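Local coordinates for protein exocyst complex component EXO70 (Saccharomyces cerevisiae, PDB 2B1E) that tethers secretory vesicles to sites of exocytosis as a subunit of the exocyst complex and takes part in assembling that complex, at residues N341-N346 / K350-Q355; D291-K296 / I376-V381; S284-A289 / V366-F371. All blocks are in the same frame, centred on the assembly; numbering follows the deposited sequence.

Contact 1 of 3, residues N341-N346 / K350-Q355; sequences NWLPSN and KEYTLQ
Leu-343 and Tyr-352 reach across from their own segments and pass alongside one another, pointing opposite ways, and the branch that touches is CD2 of the leucine. This methyl lies 3.6 Å from CE2 of Tyr-352 and equally close to its OH; it meets the ring obliquely, near the hydroxyl-bearing end. Pro-344 and the tyrosine ring point at each other: Pro-344 CD stands 3.7 Å from Tyr-352 OH and its CG 3.9 Å from the same oxygen. The hydroxyl oxygen thus has carbon of two consecutive residues against it, and no hydrogen bond joins the two segments.

Tyrosine suits this place because its long flat ring spans the gap between two stretches of loop whose nearest CA atoms, those of Leu-343 and Tyr-352, are 10.7 Å apart. With CG anti to the carbonyl carbon (chi1 -60°), the ring is carried across to the leucine, while the proline ring, already rigid, presents CD and CG to the hydroxyl. Arg-339 adds a cation-pi contact to the ring, and Thr-353 is fixed through its backbone N by the carboxylate of Asp-377.

This is local apolar packing within one interhelical loop, between helix 327-333 and helix 364-391, which doubles back on itself. Leu-343 and Tyr-352 rest on helix 364-391 at Asp-374 and Asp-377, Trp-342 reaches Ile-290 of helix 268-299, and Thr-353 packs against Arg-451 of helix 440-473.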
loop_
_atom_site.group_PDB
_atom_site.type_symbol
_atom_site.label_atom_id
_atom_site.label_comp_id
_atom_site.label_asym_id
_atom_site.label_seq_id
_atom_site.Cartn_x
_atom_site.Cartn_y
_atom_site.Cartn_z
ATOM N N ASN A 341 6.383 0.085 -14.545
ATOM C CA ASN A 341 6.948 -0.620 -13.397
ATOM C C ASN A 341 6.216 -1.935 -13.141
ATOM O O ASN A 341 6.738 -2.821 -12.463
ATOM C CB ASN A 341 6.880 0.252 -12.134
ATOM C CG ASN A 341 7.964 1.315 -12.094
ATOM O OD1 ASN A 341 8.056 2.085 -11.135
ATOM N ND2 ASN A 341 8.793 1.361 -13.132
ATOM N N TRP A 342 5.007 -2.064 -13.683
ATOM C CA TRP A 342 4.229 -3.282 -13.498
ATOM C C TRP A 342 3.949 -4.026 -14.803
ATOM O O TRP A 342 3.523 -5.180 -14.780
ATOM C CB TRP A 342 2.910 -2.973 -12.769
ATOM C CG TRP A 342 1.931 -2.115 -13.529
ATOM C CD1 TRP A 342 1.315 -2.420 -14.706
ATOM C CD2 TRP A 342 1.421 -0.833 -13.131
ATOM N NE1 TRP A 342 0.452 -1.415 -15.065
ATOM C CE2 TRP A 342 0.496 -0.427 -14.117
ATOM C CE3 TRP A 342 1.655 0.010 -12.034
ATOM C CZ2 TRP A 342 -0.199 0.787 -14.043
ATOM C CZ3 TRP A 342 0.962 1.221 -11.958
ATOM C CH2 TRP A 342 0.045 1.596 -12.958
ATOM N N LEU A 343 4.184 -3.375 -15.937
ATOM C CA LEU A 343 3.960 -4.015 -17.231
ATOM C C LEU A 343 5.195 -4.792 -17.671
ATOM O O LEU A 343 6.318 -4.456 -17.294
ATOM C CB LEU A 343 3.625 -2.977 -18.308
ATOM C CG LEU A 343 2.289 -2.236 -18.242
ATOM C CD1 LEU A 343 2.189 -1.291 -19.429
ATOM C CD2 LEU A 343 1.138 -3.225 -18.259
ATOM N N PRO A 344 5.001 -5.846 -18.481
ATOM C CA PRO A 344 6.121 -6.656 -18.966
ATOM C C PRO A 344 7.092 -5.824 -19.803
ATOM O O PRO A 344 6.692 -4.861 -20.456
ATOM C CB PRO A 344 5.429 -7.752 -19.771
ATOM C CG PRO A 344 4.206 -7.062 -20.283
ATOM C CD PRO A 344 3.733 -6.309 -19.066
ATOM N N SER A 345 8.366 -6.205 -19.770
ATOM C CA SER A 345 9.424 -5.506 -20.496
ATOM C C SER A 345 8.986 -4.817 -21.784
ATOM O O SER A 345 8.846 -3.594 -21.820
ATOM C CB SER A 345 10.572 -6.469 -20.805
ATOM O OG SER A 345 11.148 -6.969 -19.611
ATOM N N ASN A 346 8.772 -5.593 -22.841
ATOM C CA ASN A 346 8.366 -5.016 -24.120
ATOM C C ASN A 346 6.888 -5.205 -24.438
ATOM O O ASN A 346 6.531 -5.755 -25.479
ATOM C CB ASN A 346 9.219 -5.593 -25.252
ATOM C CG ASN A 346 10.668 -5.151 -25.168
ATOM O OD1 ASN A 346 11.372 -5.460 -24.203
ATOM N ND2 ASN A 346 11.120 -4.415 -26.180
ATOM N N LYS A 350 -1.170 -2.414 -28.778
ATOM C CA LYS A 350 -2.413 -2.957 -29.310
ATOM C C LYS A 350 -3.101 -3.898 -28.336
ATOM O O LYS A 350 -4.308 -4.109 -28.432
ATOM C CB LYS A 350 -2.176 -3.680 -30.640
ATOM C CG LYS A 350 -1.744 -5.137 -30.524
ATOM C CD LYS A 350 -2.067 -5.891 -31.819
ATOM C CE LYS A 350 -1.770 -7.384 -31.706
ATOM N NZ LYS A 350 -2.262 -8.152 -32.894
ATOM N N GLU A 351 -2.332 -4.453 -27.401
ATOM C CA GLU A 351 -2.865 -5.381 -26.404
ATOM C C GLU A 351 -3.496 -4.722 -25.180
ATOM O O GLU A 351 -3.882 -5.408 -24.228
ATOM C CB GLU A 351 -1.769 -6.340 -25.940
ATOM C CG GLU A 351 -1.523 -7.493 -26.890
ATOM C CD GLU A 351 -0.475 -8.461 -26.375
ATOM O OE1 GLU A 351 -0.482 -8.772 -25.165
ATOM O OE2 GLU A 351 0.350 -8.922 -27.188
ATOM N N TYR A 352 -3.590 -3.396 -25.189
ATOM C CA TYR A 352 -4.193 -2.690 -24.063
ATOM C C TYR A 352 -5.265 -1.746 -24.568
ATOM O O TYR A 352 -5.276 -1.385 -25.742
ATOM C CB TYR A 352 -3.137 -1.916 -23.270
ATOM C CG TYR A 352 -2.059 -2.803 -22.697
ATOM C CD1 TYR A 352 -0.968 -3.189 -23.470
ATOM C CD2 TYR A 352 -2.151 -3.295 -21.395
ATOM C CE1 TYR A 352 0.001 -4.043 -22.968
ATOM C CE2 TYR A 352 -1.185 -4.152 -20.881
ATOM C CZ TYR A 352 -0.112 -4.520 -21.676
ATOM O OH TYR A 352 0.848 -5.373 -21.184
ATOM N N THR A 353 -6.177 -1.355 -23.686
ATOM C CA THR A 353 -7.250 -0.464 -24.092
ATOM C C THR A 353 -7.004 0.984 -23.685
ATOM O O THR A 353 -7.916 1.810 -23.720
ATOM C CB THR A 353 -8.601 -0.944 -23.529
ATOM O OG1 THR A 353 -8.471 -1.219 -22.131
ATOM C CG2 THR A 353 -9.053 -2.200 -24.253
ATOM N N LEU A 354 -5.766 1.288 -23.304
ATOM C CA LEU A 354 -5.405 2.650 -22.917
ATOM C C LEU A 354 -5.358 3.533 -24.162
ATOM O O LEU A 354 -4.620 3.236 -25.099
ATOM C CB LEU A 354 -4.028 2.675 -22.249
ATOM C CG LEU A 354 -3.491 4.088 -21.999
ATOM C CD1 LEU A 354 -4.380 4.786 -20.979
ATOM C CD2 LEU A 354 -2.056 4.031 -21.507
ATOM N N GLN A 355 -6.143 4.609 -24.173
ATOM C CA GLN A 355 -6.161 5.523 -25.313
ATOM C C GLN A 355 -5.704 6.927 -24.916
ATOM O O GLN A 355 -6.060 7.437 -23.850
ATOM C CB GLN A 355 -7.565 5.599 -25.928
ATOM C CG GLN A 355 -8.139 4.258 -26.332
ATOM C CD GLN A 355 -9.265 4.376 -27.343
ATOM O OE1 GLN A 355 -10.237 5.105 -27.132
ATOM N NE2 GLN A 355 -9.141 3.651 -28.449
#

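Contact 2 of 3, residues D291-K296 / I376-V381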
loop_
_atom_site.group_PDB
_atom_site.type_symbol
_atom_site.label_atom_id
_atom_site.label_comp_id
_atom_site.label_asym_id
_atom_site.label_seq_id
_atom_site.Cartn_x
_atom_site.Cartn_y
_atom_site.Cartn_z
ATOM N N ASP A 291 2.240 -10.373 -13.491
ATOM C CA ASP A 291 2.955 -11.600 -13.836
ATOM C C ASP A 291 2.158 -12.826 -13.406
ATOM O O ASP A 291 2.169 -13.862 -14.072
ATOM C CB ASP A 291 4.331 -11.604 -13.163
ATOM C CG ASP A 291 5.282 -10.597 -13.783
ATOM O OD1 ASP A 291 4.793 -9.649 -14.435
ATOM O OD2 ASP A 291 6.512 -10.745 -13.617
ATOM N N ARG A 292 1.459 -12.693 -12.289
ATOM C CA ARG A 292 0.640 -13.771 -11.768
ATOM C C ARG A 292 -0.483 -14.088 -12.763
ATOM O O ARG A 292 -0.788 -15.249 -13.017
ATOM C CB ARG A 292 0.045 -13.350 -10.428
ATOM C CG ARG A 292 -0.748 -14.423 -9.737
ATOM C CD ARG A 292 -1.870 -13.800 -8.940
ATOM N NE ARG A 292 -2.472 -14.760 -8.030
ATOM C CZ ARG A 292 -1.851 -15.254 -6.967
ATOM N NH1 ARG A 292 -0.609 -14.869 -6.687
ATOM N NH2 ARG A 292 -2.467 -16.133 -6.188
ATOM N N ILE A 293 -1.095 -13.048 -13.324
ATOM C CA ILE A 293 -2.177 -13.225 -14.292
ATOM C C ILE A 293 -1.669 -13.903 -15.566
ATOM O O ILE A 293 -2.300 -14.831 -16.079
ATOM C CB ILE A 293 -2.824 -11.871 -14.663
ATOM C CG1 ILE A 293 -3.409 -11.218 -13.407
ATOM C CG2 ILE A 293 -3.938 -12.086 -15.680
ATOM C CD1 ILE A 293 -3.876 -9.788 -13.620
ATOM N N ILE A 294 -0.534 -13.431 -16.074
ATOM C CA ILE A 294 0.065 -14.004 -17.276
ATOM C C ILE A 294 0.388 -15.488 -17.074
ATOM O O ILE A 294 0.243 -16.288 -17.996
ATOM C CB ILE A 294 1.359 -13.245 -17.667
ATOM C CG1 ILE A 294 1.017 -11.795 -18.008
ATOM C CG2 ILE A 294 2.028 -13.916 -18.863
ATOM C CD1 ILE A 294 2.221 -10.927 -18.288
ATOM N N LYS A 295 0.816 -15.854 -15.869
ATOM C CA LYS A 295 1.146 -17.245 -15.569
ATOM C C LYS A 295 -0.106 -18.096 -15.408
ATOM O O LYS A 295 -0.200 -19.189 -15.965
ATOM C CB LYS A 295 1.983 -17.339 -14.289
ATOM C CG LYS A 295 3.329 -16.640 -14.371
ATOM C CD LYS A 295 4.125 -16.845 -13.092
ATOM C CE LYS A 295 5.469 -16.140 -13.152
ATOM N NZ LYS A 295 6.231 -16.329 -11.881
ATOM N N LYS A 296 -1.064 -17.600 -14.633
ATOM C CA LYS A 296 -2.306 -18.332 -14.421
ATOM C C LYS A 296 -3.072 -18.513 -15.739
ATOM O O LYS A 296 -3.536 -19.607 -16.043
ATOM C CB LYS A 296 -3.183 -17.597 -13.403
ATOM C CG LYS A 296 -2.670 -17.657 -11.968
ATOM C CD LYS A 296 -2.951 -19.020 -11.347
ATOM C CE LYS A 296 -2.476 -19.093 -9.899
ATOM N NZ LYS A 296 -1.001 -18.914 -9.815
ATOM N N ILE A 376 -6.988 -6.250 -16.065
ATOM C CA ILE A 376 -8.095 -6.867 -16.782
ATOM C C ILE A 376 -7.728 -7.048 -18.253
ATOM O O ILE A 376 -8.101 -8.047 -18.864
ATOM C CB ILE A 376 -9.382 -6.033 -16.622
ATOM C CG1 ILE A 376 -9.779 -6.014 -15.142
ATOM C CG2 ILE A 376 -10.515 -6.638 -17.442
ATOM C CD1 ILE A 376 -10.859 -5.002 -14.805
ATOM N N ASP A 377 -6.984 -6.097 -18.816
ATOM C CA ASP A 377 -6.546 -6.216 -20.207
ATOM C C ASP A 377 -5.628 -7.432 -20.341
ATOM O O ASP A 377 -5.725 -8.209 -21.299
ATOM C CB ASP A 377 -5.749 -4.983 -20.648
ATOM C CG ASP A 377 -6.629 -3.838 -21.117
ATOM O OD1 ASP A 377 -7.856 -4.023 -21.259
ATOM O OD2 ASP A 377 -6.072 -2.742 -21.354
ATOM N N THR A 378 -4.719 -7.577 -19.381
ATOM C CA THR A 378 -3.760 -8.673 -19.395
ATOM C C THR A 378 -4.465 -10.017 -19.295
ATOM O O THR A 378 -4.082 -10.975 -19.961
ATOM C CB THR A 378 -2.738 -8.522 -18.241
ATOM O OG1 THR A 378 -2.104 -7.241 -18.350
ATOM C CG2 THR A 378 -1.676 -9.623 -18.311
ATOM N N LEU A 379 -5.492 -10.088 -18.460
ATOM C CA LEU A 379 -6.255 -11.323 -18.306
ATOM C C LEU A 379 -6.944 -11.710 -19.620
ATOM O O LEU A 379 -6.839 -12.849 -20.087
ATOM C CB LEU A 379 -7.315 -11.155 -17.213
ATOM C CG LEU A 379 -8.311 -12.310 -17.080
ATOM C CD1 LEU A 379 -7.588 -13.595 -16.630
ATOM C CD2 LEU A 379 -9.383 -11.921 -16.085
ATOM N N ALA A 380 -7.658 -10.757 -20.211
ATOM C CA ALA A 380 -8.372 -11.008 -21.454
ATOM C C ALA A 380 -7.457 -11.437 -22.599
ATOM O O ALA A 380 -7.699 -12.466 -23.230
ATOM C CB ALA A 380 -9.181 -9.767 -21.860
ATOM N N VAL A 381 -6.408 -10.661 -22.866
ATOM C CA VAL A 381 -5.496 -10.977 -23.963
ATOM C C VAL A 381 -4.753 -12.301 -23.755
ATOM O O VAL A 381 -4.588 -13.076 -24.694
ATOM C CB VAL A 381 -4.467 -9.832 -24.197
ATOM C CG1 VAL A 381 -3.500 -9.745 -23.035
ATOM C CG2 VAL A 381 -3.714 -10.064 -25.500
#
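Ile-293 meets Leu-379 where helix 268-299 and helix 364-391 run side by side. From CB of Ile-293 two branches diverge. CG1 lies beside the backbone N (chi1 -60°) and continues to CD1, yet neither of these atoms comes close to 376-381. The touching is done by the other branch, CG2, which is directed at the partner backbone. This methyl sits 3.6 Å from Leu-379 CA and 3.8 Å from Leu-379 N. It also meets the leucine side chain, 3.8 Å from CB and 4.1 Å from CD1, and stands 4.3 Å from CG2 of Thr-378. A beta-branched isoleucine suits the spot because its short branch can press on main-chain atoms close to the helix surface.

The segments are nearly parallel, at 14°, with axes 9.1 Å apart, a close spacing that fits the methyl-to-backbone contact of Ile-293. They belong to the rod of helical bundles that Exo70 builds from its long chain, and a third helix, 311-323, closes over this pair: the side chains of Ile-293 and Leu-379 both touch Thr-316 there.

The next residue, Ile-294, crosses Thr-378 obliquely. Its CG1 comes within 3.5 Å of Thr-378 CG2, tighter than usual for two carbons, and CD1 follows at a looser distance. Threonine suits this seam because it has both a methyl and a hydroxyl to place: its first torsion (chi1 -56°) turns CG2 to Ile-294, while OG1, beside the backbone N, is hydrogen-bonded to the carbonyl oxygen of Asp-374, one turn earlier in the same helix.

Contact 3 of 3, residues S284-A289 / V366-F371; sequences SLFRDA and VLLSCF
A T-shaped (edge-to-face) aromatic pair, Phe-286 with Phe-371, fills the space between helix 268-299 and helix 364-391 in the all-helical rod of Exo70. The edge of Phe-286 points at the face of Phe-371, with centroids 4.8 Å apart and planes at 79°. CD1 of Phe-286 stands over the middle of the Phe-371 ring, 3.4 Å above its plane, and is 3.6 Å from both CE2 and CZ.

The axes here are 12.5 Å apart and inclined at 29°, a distance too wide for small side chains to bridge, which is why two large flat rings suit it. Each points into the gap by its own route: Phe-371 has CG anti to its backbone N (chi1 170°), whereas Phe-286 has CG beside its backbone N. Around the rim of Phe-371, the methyl CB of Ala-289 lies in the ring plane, 3.9 Å from CZ; alanine suits this place, being small enough to let the ring edge come up to its helix. Leu-368 reaches in with CD1, 4.2 Å from Phe-286 CE1.

Beyond the pair, Trp-342 meets Phe-371 edge-to-face and Phe-323 meets Phe-286, extending the aromatic core. Shortening Phe-371 to an alanine would probably open a gap between the helices, leaving the edge of Phe-286 without a face to rest on and Ala-289 without its neighbour.

With no hydrogen bond between the segments, cohesion across them rests on apolar packing and on the attraction between the slightly positive C-H edge of one ring and the electron-rich face of the other.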
loop_
_atom_site.group_PDB
_atom_site.type_symbol
_atom_site.label_atom_id
_atom_site.label_comp_id
_atom_site.label_asym_id
_atom_site.label_seq_id
_atom_site.Cartn_x
_atom_site.Cartn_y
_atom_site.Cartn_z
ATOM N N SER A 284 6.633 -4.281 -5.833
ATOM C CA SER A 284 6.668 -5.592 -6.464
ATOM C C SER A 284 5.303 -6.249 -6.347
ATOM O O SER A 284 4.958 -7.139 -7.120
ATOM C CB SER A 284 7.722 -6.473 -5.794
ATOM O OG SER A 284 9.013 -5.907 -5.926
ATOM N N LEU A 285 4.525 -5.802 -5.370
ATOM C CA LEU A 285 3.198 -6.351 -5.152
ATOM C C LEU A 285 2.347 -6.168 -6.413
ATOM O O LEU A 285 1.576 -7.050 -6.789
ATOM C CB LEU A 285 2.546 -5.658 -3.955
ATOM C CG LEU A 285 1.336 -6.349 -3.331
ATOM C CD1 LEU A 285 1.714 -7.766 -2.933
ATOM C CD2 LEU A 285 0.861 -5.556 -2.117
ATOM N N PHE A 286 2.509 -5.022 -7.069
ATOM C CA PHE A 286 1.762 -4.711 -8.285
ATOM C C PHE A 286 2.326 -5.450 -9.493
ATOM O O PHE A 286 1.588 -6.102 -10.233
ATOM C CB PHE A 286 1.787 -3.202 -8.533
ATOM C CG PHE A 286 1.013 -2.414 -7.514
ATOM C CD1 PHE A 286 -0.332 -2.135 -7.711
ATOM C CD2 PHE A 286 1.618 -2.001 -6.331
ATOM C CE1 PHE A 286 -1.067 -1.457 -6.743
ATOM C CE2 PHE A 286 0.891 -1.322 -5.358
ATOM C CZ PHE A 286 -0.455 -1.052 -5.564
ATOM N N ARG A 287 3.635 -5.346 -9.690
ATOM C CA ARG A 287 4.282 -6.022 -10.805
ATOM C C ARG A 287 3.951 -7.513 -10.741
ATOM O O ARG A 287 3.702 -8.151 -11.764
ATOM C CB ARG A 287 5.795 -5.823 -10.730
ATOM C CG ARG A 287 6.559 -6.366 -11.922
ATOM C CD ARG A 287 8.058 -6.208 -11.708
ATOM N NE ARG A 287 8.838 -6.503 -12.908
ATOM C CZ ARG A 287 8.934 -7.703 -13.477
ATOM N NH1 ARG A 287 8.294 -8.745 -12.961
ATOM N NH2 ARG A 287 9.683 -7.862 -14.560
ATOM N N ASP A 288 3.935 -8.055 -9.526
ATOM C CA ASP A 288 3.646 -9.466 -9.310
ATOM C C ASP A 288 2.239 -9.864 -9.732
ATOM O O ASP A 288 2.038 -10.948 -10.279
ATOM C CB ASP A 288 3.849 -9.829 -7.837
ATOM C CG ASP A 288 3.544 -11.285 -7.553
ATOM O OD1 ASP A 288 4.188 -12.161 -8.170
ATOM O OD2 ASP A 288 2.658 -11.556 -6.715
ATOM N N ALA A 289 1.268 -8.995 -9.464
ATOM C CA ALA A 289 -0.120 -9.266 -9.828
ATOM C C ALA A 289 -0.236 -9.476 -11.333
ATOM O O ALA A 289 -0.946 -10.371 -11.792
ATOM C CB ALA A 289 -1.015 -8.112 -9.395
ATOM N N VAL A 366 -5.743 8.121 -10.960
ATOM C CA VAL A 366 -5.634 7.798 -12.375
ATOM C C VAL A 366 -4.659 6.638 -12.538
ATOM O O VAL A 366 -4.906 5.698 -13.293
ATOM C CB VAL A 366 -5.107 9.007 -13.182
ATOM C CG1 VAL A 366 -4.907 8.618 -14.637
ATOM C CG2 VAL A 366 -6.081 10.168 -13.070
ATOM N N LEU A 367 -3.553 6.713 -11.811
ATOM C CA LEU A 367 -2.526 5.690 -11.865
ATOM C C LEU A 367 -3.064 4.333 -11.418
ATOM O O LEU A 367 -2.873 3.325 -12.100
ATOM C CB LEU A 367 -1.349 6.101 -10.986
ATOM C CG LEU A 367 -0.032 5.385 -11.248
ATOM C CD1 LEU A 367 0.370 5.567 -12.707
ATOM C CD2 LEU A 367 1.032 5.950 -10.324
ATOM N N LEU A 368 -3.743 4.318 -10.275
ATOM C CA LEU A 368 -4.305 3.086 -9.733
ATOM C C LEU A 368 -5.400 2.514 -10.631
ATOM O O LEU A 368 -5.543 1.295 -10.740
ATOM C CB LEU A 368 -4.865 3.332 -8.330
ATOM C CG LEU A 368 -5.452 2.116 -7.606
ATOM C CD1 LEU A 368 -4.378 1.051 -7.448
ATOM C CD2 LEU A 368 -5.996 2.540 -6.248
ATOM N N SER A 369 -6.182 3.390 -11.258
ATOM C CA SER A 369 -7.240 2.935 -12.156
ATOM C C SER A 369 -6.597 2.243 -13.344
ATOM O O SER A 369 -7.069 1.201 -13.794
ATOM C CB SER A 369 -8.089 4.105 -12.663
ATOM O OG SER A 369 -9.036 3.651 -13.624
ATOM N N CYS A 370 -5.514 2.834 -13.843
ATOM C CA CYS A 370 -4.803 2.278 -14.984
ATOM C C CYS A 370 -4.332 0.867 -14.646
ATOM O O CYS A 370 -4.471 -0.054 -15.452
ATOM C CB CYS A 370 -3.606 3.160 -15.353
ATOM S SG CYS A 370 -2.848 2.751 -16.953
ATOM N N PHE A 371 -3.781 0.701 -13.447
ATOM C CA PHE A 371 -3.300 -0.602 -12.998
ATOM C C PHE A 371 -4.397 -1.661 -13.044
ATOM O O PHE A 371 -4.180 -2.768 -13.526
ATOM C CB PHE A 371 -2.766 -0.519 -11.563
ATOM C CG PHE A 371 -2.472 -1.861 -10.956
ATOM C CD1 PHE A 371 -1.414 -2.634 -11.423
ATOM C CD2 PHE A 371 -3.288 -2.376 -9.955
ATOM C CE1 PHE A 371 -1.173 -3.901 -10.904
ATOM C CE2 PHE A 371 -3.056 -3.649 -9.428
ATOM C CZ PHE A 371 -1.995 -4.413 -9.906
#

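In the fold
After the helices of the N-terminal part, the chain enters helix 268-299, which supplies 284-289 to contact 3 and then, two residues on, 291-296 to contact 2. It continues through helices 311-323 and 327-333 into a long loop, where contact 1 closes a short turn, with three residues between its segments. Helix 364-391 then runs alongside helix 268-299 in roughly the same direction, completing contact 3 at 366-371 and contact 2 at 376-381. These two close long loops, of 76 and 79 intervening residues, and contact 1 lies within each. Contacts 2 and 3 cross along the sequence, joining the same two helices at successive levels, and the loop of contact 1 touches helix 364-391 at both.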